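Local coordinates for protein diphosphomevalonate decarboxylase, putative (PDB 2HKE) that probably catalyses the ATP-dependent decarboxylation of (R)-5-diphosphomevalonate to isopentenyl diphosphate, a step of the mevalonate route to isoprenoids and sterols, at residues E69-V72 with G73-P76; C89-E92 with L93-K96; T133-V136 with S137-A140; G161-D165 with G166-V170; Q252-C255 with A256-P260. The protein carries 1 engineered substitution. One frame throughout, in Å; residues are numbered along the deposited sequence.

Contact 1 of 5, residues E69-V72 with G73-P76; sequences EVDV and GKTP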
loop_
_atom_site.group_PDB
_atom_site.type_symbol
_atom_site.label_atom_id
_atom_site.label_comp_id
_atom_site.label_asym_id
_atom_site.label_seq_id
_atom_site.Cartn_x
_atom_site.Cartn_y
_atom_site.Cartn_z
ATOM N N GLU A 69 -12.645 -15.468 15.418
ATOM C CA GLU A 69 -11.570 -16.435 15.491
ATOM C C GLU A 69 -11.525 -17.271 14.214
ATOM O O GLU A 69 -12.535 -17.786 13.724
ATOM C CB GLU A 69 -11.626 -17.299 16.768
ATOM C CG GLU A 69 -10.390 -18.211 16.868
ATOM C CD GLU A 69 -10.389 -19.148 18.043
ATOM O OE1 GLU A 69 -11.288 -19.003 18.920
ATOM O OE2 GLU A 69 -9.486 -20.031 18.079
ATOM N N VAL A 70 -10.311 -17.403 13.691
ATOM C CA VAL A 70 -10.045 -18.024 12.417
ATOM C C VAL A 70 -9.156 -19.269 12.650
ATOM O O VAL A 70 -8.431 -19.294 13.630
ATOM C CB VAL A 70 -9.387 -16.908 11.563
ATOM C CG1 VAL A 70 -8.179 -17.370 10.777
ATOM C CG2 VAL A 70 -10.464 -16.191 10.758
ATOM N N ASP A 71 -9.232 -20.286 11.786
ATOM C CA ASP A 71 -8.408 -21.497 11.957
ATOM C C ASP A 71 -6.999 -21.223 11.392
ATOM O O ASP A 71 -6.862 -21.020 10.186
ATOM C CB ASP A 71 -9.016 -22.712 11.226
ATOM C CG ASP A 71 -8.302 -24.058 11.573
ATOM O OD1 ASP A 71 -7.260 -24.075 12.246
ATOM O OD2 ASP A 71 -8.834 -25.125 11.190
ATOM N N VAL A 72 -5.989 -21.221 12.252
ATOM C CA VAL A 72 -4.593 -20.971 11.793
ATOM C C VAL A 72 -4.129 -22.048 10.805
ATOM O O VAL A 72 -3.437 -21.754 9.810
ATOM C CB VAL A 72 -3.593 -20.828 12.956
ATOM C CG1 VAL A 72 -2.167 -20.689 12.426
ATOM C CG2 VAL A 72 -3.927 -19.608 13.827
ATOM N N GLY A 73 -4.533 -23.297 11.063
ATOM C CA GLY A 73 -4.326 -24.402 10.116
ATOM C C GLY A 73 -4.941 -24.201 8.737
ATOM O O GLY A 73 -4.591 -24.915 7.820
ATOM N N LYS A 74 -5.835 -23.224 8.576
ATOM C CA LYS A 74 -6.434 -22.882 7.283
ATOM C C LYS A 74 -5.956 -21.540 6.736
ATOM O O LYS A 74 -6.500 -21.041 5.763
ATOM C CB LYS A 74 -7.978 -22.862 7.402
ATOM C CG LYS A 74 -8.546 -24.206 7.889
ATOM C CD LYS A 74 -10.045 -24.158 8.170
ATOM C CE LYS A 74 -10.587 -25.529 8.632
ATOM N NZ LYS A 74 -11.993 -25.371 9.209
ATOM N N THR A 75 -4.909 -20.982 7.346
ATOM C CA THR A 75 -4.413 -19.637 6.997
ATOM C C THR A 75 -2.890 -19.765 6.687
ATOM O O THR A 75 -2.075 -19.434 7.528
ATOM C CB THR A 75 -4.695 -18.633 8.156
ATOM O OG1 THR A 75 -6.072 -18.744 8.571
ATOM C CG2 THR A 75 -4.480 -17.222 7.726
ATOM N N PRO A 76 -2.526 -20.343 5.519
ATOM C CA PRO A 76 -1.119 -20.672 5.254
ATOM C C PRO A 76 -0.123 -19.512 5.331
ATOM O O PRO A 76 1.026 -19.727 5.717
ATOM C CB PRO A 76 -1.149 -21.325 3.850
ATOM C CG PRO A 76 -2.417 -20.912 3.258
ATOM C CD PRO A 76 -3.393 -20.846 4.440
#
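The flat carboxylate of D71 has the side chain of K74 running across one of its faces: K74 CG lies 3.7 Å from D71 CG, and the chain then descends toward the carboxylate plane so that CE comes within 3.1 Å of D71 OD2 and NZ nears that plane beyond the oxygen. The salt bridge at this edge is long, 3.7 Å from K74 NZ to D71 OD2, and the closer approach is made by the methylenes. At the other oxygen, D71 OD1, the G73 N-H comes from the same face, with G73 N 3.1 Å away and poorly aligned, a weak bond that sketches an Asx turn. CG of D71 stands anti to its amide nitrogen (chi1 -171°), which swings the carboxylate out over G73 and K74. Through these residues the strand 68-70 gives way to a single 3-10 turn that leads into helix 76-86. The D71 carbonyl is the second flat group, gripped on both faces: K74 N donates to D71 O from one at 2.9 Å, T75 OG1 from the other at 2.9 Å. A further turn bond runs from T75 N to V72 O, 3.0 Å long. T75, at the N-cap position, turns its hydroxyl back to D71 O, and its side chain makes no capping bond. V70 CG1 packs 3.3 Å from T75 OG1, crossing that side chain at about a right angle, while V72 turns to L63, Q79 and L82.

Contact 2 of 5, residues C89-E92 with L93-K96; sequences CPEE and LKNK. Engineered in segment 89-92: E92 (natural residue Asp).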
loop_
_atom_site.group_PDB
_atom_site.type_symbol
_atom_site.label_atom_id
_atom_site.label_comp_id
_atom_site.label_asym_id
_atom_site.label_seq_id
_atom_site.Cartn_x
_atom_site.Cartn_y
_atom_site.Cartn_z
ATOM N N CYS A 89 14.184 -17.807 16.754
ATOM C CA CYS A 89 13.941 -17.251 18.068
ATOM C C CYS A 89 14.547 -18.159 19.147
ATOM O O CYS A 89 14.895 -19.289 18.857
ATOM C CB CYS A 89 12.458 -17.027 18.280
ATOM S SG CYS A 89 11.562 -18.522 18.666
ATOM N N PRO A 90 14.714 -17.643 20.376
ATOM C CA PRO A 90 15.284 -18.401 21.490
ATOM C C PRO A 90 14.636 -19.777 21.728
ATOM O O PRO A 90 13.428 -19.902 21.632
ATOM C CB PRO A 90 15.010 -17.492 22.681
ATOM C CG PRO A 90 15.125 -16.148 22.134
ATOM C CD PRO A 90 14.418 -16.260 20.788
ATOM N N GLU A 91 15.441 -20.792 22.045
ATOM C CA GLU A 91 14.910 -22.120 22.379
ATOM C C GLU A 91 13.816 -22.041 23.449
ATOM O O GLU A 91 12.855 -22.795 23.411
ATOM C CB GLU A 91 16.039 -23.097 22.811
ATOM C CG GLU A 91 16.437 -24.166 21.753
ATOM C CD GLU A 91 17.745 -23.849 20.984
ATOM O OE1 GLU A 91 18.828 -23.708 21.631
ATOM O OE2 GLU A 91 17.702 -23.765 19.723
ATOM N N GLU A 92 13.944 -21.115 24.388
ATOM C CA GLU A 92 12.953 -20.926 25.460
ATOM C C GLU A 92 11.602 -20.427 24.986
ATOM O O GLU A 92 10.614 -20.537 25.711
ATOM C CB GLU A 92 13.460 -19.885 26.466
ATOM C CG GLU A 92 13.992 -18.612 25.759
ATOM C CD GLU A 92 13.790 -17.361 26.518
ATOM O OE1 GLU A 92 13.267 -17.469 27.673
ATOM O OE2 GLU A 92 14.145 -16.273 25.955
ATOM N N LEU A 93 11.570 -19.785 23.822
ATOM C CA LEU A 93 10.322 -19.253 23.279
ATOM C C LEU A 93 9.854 -20.033 22.050
ATOM O O LEU A 93 8.701 -19.904 21.677
ATOM C CB LEU A 93 10.456 -17.768 22.945
ATOM C CG LEU A 93 10.950 -16.842 24.057
ATOM C CD1 LEU A 93 11.015 -15.395 23.577
ATOM C CD2 LEU A 93 10.060 -16.971 25.303
ATOM N N LYS A 94 10.724 -20.838 21.442
ATOM C CA LYS A 94 10.359 -21.695 20.297
ATOM C C LYS A 94 9.044 -22.414 20.494
ATOM O O LYS A 94 8.254 -22.539 19.573
ATOM C CB LYS A 94 11.427 -22.771 20.038
ATOM C CG LYS A 94 12.119 -22.630 18.718
ATOM C CD LYS A 94 13.457 -23.375 18.656
ATOM C CE LYS A 94 13.871 -23.692 17.200
ATOM N NZ LYS A 94 15.322 -23.419 16.890
ATOM N N ASN A 95 8.819 -22.897 21.704
ATOM C CA ASN A 95 7.738 -23.857 21.955
ATOM C C ASN A 95 6.412 -23.211 22.356
ATOM O O ASN A 95 5.346 -23.854 22.273
ATOM C CB ASN A 95 8.176 -24.904 23.000
ATOM C CG ASN A 95 8.574 -24.282 24.358
ATOM O OD1 ASN A 95 8.380 -24.909 25.410
ATOM N ND2 ASN A 95 9.124 -23.062 24.341
ATOM N N LYS A 96 6.473 -21.947 22.764
ATOM C CA LYS A 96 5.306 -21.236 23.232
ATOM C C LYS A 96 4.339 -21.126 22.071
ATOM O O LYS A 96 4.762 -21.018 20.918
ATOM C CB LYS A 96 5.669 -19.823 23.693
ATOM C CG LYS A 96 6.718 -19.741 24.773
ATOM C CD LYS A 96 6.116 -19.964 26.139
ATOM C CE LYS A 96 7.189 -19.915 27.243
ATOM N NZ LYS A 96 7.987 -21.189 27.238
#
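C89 meets K94 first: C89 SG sits 3.7 Å from K94 N and rests against the start of that lysine chain, placed there by a chi1 of 78° that tucks SG between its own amide nitrogen and carbonyl carbon. P90 follows with the pivotal carbonyl. P90 O takes two backbone N-H groups, L93 N at 2.9 Å from well above the carbonyl plane and K94 N, also at 2.9 Å, almost in line with the C=O bond. P90 CB packs loosely on L93 CG. The side chain of E91 runs beside that of K94, both pointing the same way, and ends in a long salt bridge, E91 OE2 to K94 NZ 3.7 Å. E92, an engineered residue, lies alongside L93, with E92 CG 3.9 Å from L93 CG. E92 O receives K96 NZ nearly head-on at 3.1 Å and, more weakly, N95 ND2 at 3.2 Å. The K96 chain is folded at chi2 and chi4 to bring its ammonium back there, with D56 as a weak second partner. L93 packs on L54, and R86 binds K96 O. P90 O taking the N-H groups three and four residues on is the bonding of a single short helical turn, helix 91-94, set on the surface between helix 76-86 and strand 97-104.

Contact 3 of 5, residues T133-V136 with S137-A140; sequences TTNV and SMLA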
loop_
_atom_site.group_PDB
_atom_site.type_symbol
_atom_site.label_atom_id
_atom_site.label_comp_id
_atom_site.label_asym_id
_atom_site.label_seq_id
_atom_site.Cartn_x
_atom_site.Cartn_y
_atom_site.Cartn_z
ATOM N N THR A 133 15.211 -13.057 15.726
ATOM C CA THR A 133 16.233 -12.309 15.034
ATOM C C THR A 133 15.856 -11.867 13.614
ATOM O O THR A 133 16.623 -11.153 12.933
ATOM C CB THR A 133 17.507 -13.159 14.942
ATOM O OG1 THR A 133 17.209 -14.421 14.319
ATOM C CG2 THR A 133 18.054 -13.368 16.358
ATOM N N THR A 134 14.718 -12.327 13.128
ATOM C CA THR A 134 14.322 -11.942 11.775
ATOM C C THR A 134 13.832 -10.488 11.765
ATOM O O THR A 134 13.392 -9.974 12.768
ATOM C CB THR A 134 13.298 -12.942 11.178
ATOM O OG1 THR A 134 12.986 -12.534 9.844
ATOM C CG2 THR A 134 12.035 -12.946 11.962
ATOM N N ASN A 135 13.941 -9.817 10.618
ATOM C CA ASN A 135 13.498 -8.446 10.565
ATOM C C ASN A 135 12.026 -8.340 10.151
ATOM O O ASN A 135 11.468 -9.260 9.528
ATOM C CB ASN A 135 14.406 -7.580 9.689
ATOM C CG ASN A 135 14.438 -8.043 8.254
ATOM O OD1 ASN A 135 13.484 -7.850 7.485
ATOM N ND2 ASN A 135 15.544 -8.686 7.889
ATOM N N VAL A 136 11.416 -7.227 10.532
ATOM C CA VAL A 136 10.013 -7.042 10.338
ATOM C C VAL A 136 9.674 -7.218 8.861
ATOM O O VAL A 136 8.644 -7.851 8.538
ATOM C CB VAL A 136 9.536 -5.662 10.854
ATOM C CG1 VAL A 136 8.098 -5.339 10.321
ATOM C CG2 VAL A 136 9.597 -5.638 12.393
ATOM N N SER A 137 10.481 -6.600 8.006
ATOM C CA SER A 137 10.192 -6.613 6.570
ATOM C C SER A 137 10.153 -8.044 5.988
ATOM O O SER A 137 9.192 -8.417 5.288
ATOM C CB SER A 137 11.156 -5.697 5.828
ATOM O OG SER A 137 10.929 -5.728 4.448
ATOM N N MET A 138 11.175 -8.871 6.278
ATOM C CA MET A 138 11.210 -10.220 5.731
ATOM C C MET A 138 10.147 -11.148 6.257
ATOM O O MET A 138 9.654 -11.991 5.510
ATOM C CB MET A 138 12.597 -10.845 5.907
ATOM C CG MET A 138 13.627 -10.127 5.023
ATOM S SD MET A 138 15.285 -10.889 5.202
ATOM C CE MET A 138 14.760 -12.561 5.571
ATOM N N LEU A 139 9.760 -10.993 7.513
ATOM C CA LEU A 139 8.642 -11.809 8.012
ATOM C C LEU A 139 7.308 -11.355 7.426
ATOM O O LEU A 139 6.459 -12.171 7.091
ATOM C CB LEU A 139 8.607 -11.732 9.533
ATOM C CG LEU A 139 7.654 -12.714 10.150
ATOM C CD1 LEU A 139 8.062 -14.132 9.873
ATOM C CD2 LEU A 139 7.515 -12.424 11.668
ATOM N N ALA A 140 7.116 -10.046 7.322
ATOM C CA ALA A 140 5.906 -9.465 6.747
ATOM C C ALA A 140 5.724 -9.953 5.296
ATOM O O ALA A 140 4.621 -10.266 4.905
ATOM C CB ALA A 140 5.987 -7.951 6.793
#
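The chain passes from extended backbone at N135 into helix 136-143 at V136, and the first rungs are L139 N to N135 O, 3.2 Å, and A140 N to V136 O, 2.9 Å. The asparagine side chain caps the third N-H of the helix: N135 OD1 accepts from M138 N at 2.8 Å with an N-H...O angle of 163°, the donor tilted 32° from the amide's carbonyl plane. A chi1 of 62° folds the amide forward over the helix start. At its other end N135 ND2 gives a weak bond to M138 SD at 3.5 Å, and M138 CG lies 3.4 Å from N135 OD1, so the thioether chain slants past the amide. The S137 hydroxyl finds its partners outside the turn, C148 O and A171 N, and V170 packs beside S137 and N135. On the inner side, L139 packs onto helices 76-86 and 114-130, through M81, H84 and L85 and through S123 and I127. A140 CB sits close on V136 O at 3.2 Å, an oxygen that S123 OG also reaches. This is a classic asparagine N-cap, here opening helix 136-143 in the N-terminal domain.

Contact 4 of 5, residues G161-D165 with G166-V170; sequences GEKPD and GSDCV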
loop_
_atom_site.group_PDB
_atom_site.type_symbol
_atom_site.label_atom_id
_atom_site.label_comp_id
_atom_site.label_asym_id
_atom_site.label_seq_id
_atom_site.Cartn_x
_atom_site.Cartn_y
_atom_site.Cartn_z
ATOM N N GLY A 161 16.094 -9.213 -4.607
ATOM C CA GLY A 161 17.085 -10.213 -4.214
ATOM C C GLY A 161 17.386 -11.175 -5.351
ATOM O O GLY A 161 16.719 -11.185 -6.426
ATOM N N GLU A 162 18.424 -11.959 -5.137
ATOM C CA GLU A 162 18.763 -13.012 -6.077
ATOM C C GLU A 162 18.891 -14.405 -5.448
ATOM O O GLU A 162 19.016 -15.391 -6.165
ATOM C CB GLU A 162 20.045 -12.622 -6.819
ATOM C CG GLU A 162 21.240 -12.321 -5.945
ATOM C CD GLU A 162 22.513 -12.021 -6.761
ATOM O OE1 GLU A 162 22.389 -11.694 -7.957
ATOM O OE2 GLU A 162 23.637 -12.096 -6.197
ATOM N N LYS A 163 18.791 -14.500 -4.124
ATOM C CA LYS A 163 18.975 -15.766 -3.429
ATOM C C LYS A 163 17.681 -16.561 -3.341
ATOM O O LYS A 163 16.624 -16.042 -2.894
ATOM C CB LYS A 163 19.542 -15.521 -2.029
ATOM C CG LYS A 163 20.920 -14.883 -2.078
ATOM C CD LYS A 163 21.507 -14.637 -0.678
ATOM C CE LYS A 163 22.945 -14.116 -0.807
ATOM N NZ LYS A 163 23.612 -13.988 0.525
ATOM N N PRO A 164 17.724 -17.819 -3.807
ATOM C CA PRO A 164 16.529 -18.654 -3.779
ATOM C C PRO A 164 15.907 -18.872 -2.417
ATOM O O PRO A 164 14.722 -19.191 -2.353
ATOM C CB PRO A 164 17.024 -19.997 -4.361
ATOM C CG PRO A 164 18.129 -19.626 -5.206
ATOM C CD PRO A 164 18.834 -18.518 -4.479
ATOM N N ASP A 165 16.688 -18.705 -1.346
ATOM C CA ASP A 165 16.111 -18.821 -0.004
ATOM C C ASP A 165 15.440 -17.541 0.531
ATOM O O ASP A 165 14.878 -17.549 1.616
ATOM C CB ASP A 165 17.132 -19.331 1.004
ATOM C CG ASP A 165 18.224 -18.326 1.340
ATOM O OD1 ASP A 165 18.295 -17.211 0.780
ATOM O OD2 ASP A 165 19.061 -18.684 2.219
ATOM N N GLY A 166 15.522 -16.462 -0.227
ATOM C CA GLY A 166 14.822 -15.226 0.115
ATOM C C GLY A 166 15.591 -14.332 1.093
ATOM O O GLY A 166 15.082 -13.293 1.501
ATOM N N SER A 167 16.827 -14.727 1.454
ATOM C CA SER A 167 17.589 -14.034 2.507
ATOM C C SER A 167 18.032 -12.628 2.130
ATOM O O SER A 167 18.426 -11.862 3.007
ATOM C CB SER A 167 18.797 -14.881 2.959
ATOM O OG SER A 167 19.673 -15.028 1.874
ATOM N N ASP A 168 17.954 -12.261 0.853
ATOM C CA ASP A 168 18.194 -10.898 0.410
ATOM C C ASP A 168 16.951 -10.224 -0.215
ATOM O O ASP A 168 17.041 -9.183 -0.848
ATOM C CB ASP A 168 19.366 -10.842 -0.562
ATOM C CG ASP A 168 19.123 -11.613 -1.839
ATOM O OD1 ASP A 168 18.158 -12.399 -1.918
ATOM O OD2 ASP A 168 19.944 -11.453 -2.780
ATOM N N CYS A 169 15.799 -10.843 -0.048
ATOM C CA CYS A 169 14.563 -10.294 -0.584
ATOM C C CYS A 169 13.868 -9.489 0.537
ATOM O O CYS A 169 13.184 -10.042 1.424
ATOM C CB CYS A 169 13.691 -11.430 -1.108
ATOM S SG CYS A 169 12.184 -10.940 -1.895
ATOM N N VAL A 170 14.075 -8.182 0.518
ATOM C CA VAL A 170 13.781 -7.375 1.687
ATOM C C VAL A 170 13.594 -5.927 1.299
ATOM O O VAL A 170 14.121 -5.495 0.288
ATOM C CB VAL A 170 14.939 -7.516 2.700
ATOM C CG1 VAL A 170 16.201 -6.868 2.114
ATOM C CG2 VAL A 170 14.554 -6.945 4.119
HETATM O O HOH W 1 15.892 -13.509 -2.745
#
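D168 grips the backbone of E162 and K163 with both carboxylate oxygens, within the loop of a beta-hairpin that joins the antiparallel strands 155-159 and 170-175. E162 N donates to D168 OD2 at 2.8 Å, almost straight (175°), and K163 N to D168 OD1 at 3.1 Å. Each reaches its oxygen on the syn side and moderately out of the carboxylate plane. With a chi1 of 63°, the D168 carboxylate folds back over its own backbone, toward these two N-H groups. G161 CA lies 3.3 Å from D168 OD1. A water closes the ring by donating both to K163 O and to D168 OD1, so OD1 has two donors. The aliphatic part of K163 runs past the carboxylate, CB and CG over its two oxygens, and K163 CD reaches 3.2 Å from S167 OG. Farther out, two type I turns shape the loop, K163 to G166 and G166 to C169, with G166, at positive phi, shared between them. D165 steadies the junction through OD1, which S167 OG meets on the syn side and S167 N from above the carboxylate plane, the latter an Asx turn. R141 holds C169 O, and V170 pairs with N159 to resume the sheet. The first turn is closed by G166 N on K163 O at 2.9 Å, its donor lying 53° out of the carbonyl plane.

Contact 5 of 5, residues Q252-C255 with A256-P260; sequences QEIC and ATTEP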
loop_
_atom_site.group_PDB
_atom_site.type_symbol
_atom_site.label_atom_id
_atom_site.label_comp_id
_atom_site.label_asym_id
_atom_site.label_seq_id
_atom_site.Cartn_x
_atom_site.Cartn_y
_atom_site.Cartn_z
ATOM N N GLN A 252 -2.251 -1.442 -15.710
ATOM C CA GLN A 252 -3.588 -1.609 -16.287
ATOM C C GLN A 252 -3.472 -2.300 -17.677
ATOM O O GLN A 252 -4.321 -3.145 -18.004
ATOM C CB GLN A 252 -4.365 -0.282 -16.359
ATOM C CG GLN A 252 -4.857 0.156 -14.965
ATOM C CD GLN A 252 -5.409 1.535 -14.922
ATOM O OE1 GLN A 252 -5.120 2.381 -15.807
ATOM N NE2 GLN A 252 -6.184 1.811 -13.872
ATOM N N GLU A 253 -2.459 -1.972 -18.444
ATOM C CA GLU A 253 -2.283 -2.595 -19.760
ATOM C C GLU A 253 -1.888 -4.046 -19.615
ATOM O O GLU A 253 -2.337 -4.911 -20.418
ATOM C CB GLU A 253 -1.295 -1.821 -20.621
ATOM C CG GLU A 253 -1.345 -2.281 -22.083
ATOM C CD GLU A 253 -0.292 -1.622 -22.991
ATOM O OE1 GLU A 253 0.478 -0.754 -22.512
ATOM O OE2 GLU A 253 -0.222 -2.021 -24.193
ATOM N N ILE A 254 -1.040 -4.339 -18.634
ATOM C CA ILE A 254 -0.704 -5.730 -18.324
ATOM C C ILE A 254 -1.940 -6.536 -18.007
ATOM O O ILE A 254 -2.133 -7.632 -18.543
ATOM C CB ILE A 254 0.324 -5.823 -17.189
ATOM C CG1 ILE A 254 1.692 -5.373 -17.717
ATOM C CG2 ILE A 254 0.426 -7.270 -16.712
ATOM C CD1 ILE A 254 2.681 -4.971 -16.657
ATOM N N CYS A 255 -2.785 -6.005 -17.143
ATOM C CA CYS A 255 -4.022 -6.676 -16.783
ATOM C C CYS A 255 -4.909 -6.872 -18.028
ATOM O O CYS A 255 -5.523 -7.915 -18.201
ATOM C CB CYS A 255 -4.723 -5.907 -15.691
ATOM S SG CYS A 255 -3.883 -6.194 -14.079
ATOM N N ALA A 256 -4.988 -5.854 -18.875
ATOM C CA ALA A 256 -5.869 -5.912 -20.051
ATOM C C ALA A 256 -5.388 -6.939 -21.082
ATOM O O ALA A 256 -6.194 -7.422 -21.846
ATOM C CB ALA A 256 -5.960 -4.517 -20.719
ATOM N N THR A 257 -4.098 -7.236 -21.110
ATOM C CA THR A 257 -3.479 -8.183 -22.037
ATOM C C THR A 257 -3.155 -9.548 -21.392
ATOM O O THR A 257 -2.447 -10.393 -21.970
ATOM C CB THR A 257 -2.215 -7.600 -22.595
ATOM O OG1 THR A 257 -1.299 -7.351 -21.538
ATOM C CG2 THR A 257 -2.475 -6.277 -23.363
ATOM N N THR A 258 -3.667 -9.737 -20.186
ATOM C CA THR A 258 -3.640 -11.027 -19.510
ATOM C C THR A 258 -4.763 -11.863 -20.101
ATOM O O THR A 258 -5.777 -11.328 -20.558
ATOM C CB THR A 258 -3.799 -10.826 -17.976
ATOM O OG1 THR A 258 -2.674 -10.071 -17.504
ATOM C CG2 THR A 258 -3.853 -12.165 -17.188
ATOM N N GLU A 259 -4.579 -13.185 -20.072
ATOM C CA GLU A 259 -5.608 -14.125 -20.573
ATOM C C GLU A 259 -5.987 -15.147 -19.522
ATOM O O GLU A 259 -5.140 -15.923 -19.083
ATOM C CB GLU A 259 -5.064 -14.803 -21.825
ATOM C CG GLU A 259 -4.783 -13.807 -22.899
ATOM C CD GLU A 259 -4.565 -14.406 -24.253
ATOM O OE1 GLU A 259 -4.033 -15.540 -24.327
ATOM O OE2 GLU A 259 -4.921 -13.723 -25.253
ATOM N N PRO A 260 -7.242 -15.134 -19.047
ATOM C CA PRO A 260 -8.353 -14.209 -19.319
ATOM C C PRO A 260 -8.037 -12.796 -18.841
ATOM O O PRO A 260 -7.232 -12.623 -17.912
ATOM C CB PRO A 260 -9.488 -14.757 -18.477
ATOM C CG PRO A 260 -9.092 -16.088 -18.048
ATOM C CD PRO A 260 -7.622 -16.181 -18.095
#
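A256, T257 and T258 take up the last carbonyls of the helix that contains Q252, E253, I254 and C255. Backbone bonds come first. A256 N donates to Q252 O at 2.9 Å in the regular helical pattern, and T257 N follows to E253 O at 3.0 Å, bent to 135°, with a weaker share to I254 O. T258 N donates to C255 O, three residues back, 3.3 Å away and from high above the carbonyl plane (73°). This is the C-terminal end of helix 237-256 in the C-terminal domain, where T257 is the first residue to leave helical angles and the chain heads for helix 267-283. Hydroxyl bonds form the second group. T258 OG1 donates to I254 O at 2.7 Å, its chi1 of -63° setting the oxygen beside its own amide nitrogen and facing back along the helix; S206 OG of helix 199-209 is a further partner. T257 OG1 lies 2.9 Å from E253 O and 3.1 Å from I254 O, and it also bonds S210 OG. Carbon contacts are few: A256 CB rests 3.5 Å from Q252 O, and T257 CG2 sits close to E253 O. I254 turns away to M213 and R216 of helix 213-234. Beyond T258, E259 is held through its backbone by T209 and Q205, ahead of the cis peptide bond before P260.

How the contacts relate
All five contacts are local, each closing a turn of adjacent residues, and they follow one another along the chain without nesting or crossing. Contact 1 leads from strand 68-70 into helix 76-86; contact 2 leads on from that helix to strand 97-104. Contact 3 starts helix 136-143 after helix 114-130, and contact 4 is the loop between strands 155-159 and 170-175. Contacts 3 and 4 alone touch: V170 CG2 packs 3.4 Å from M138 CG, joining helix start to hairpin. Contact 5 stands apart in the C-terminal domain, where helix 237-256 ends, its centre about 28 Å from that of contact 4 and about 46 Å from that of contact 2.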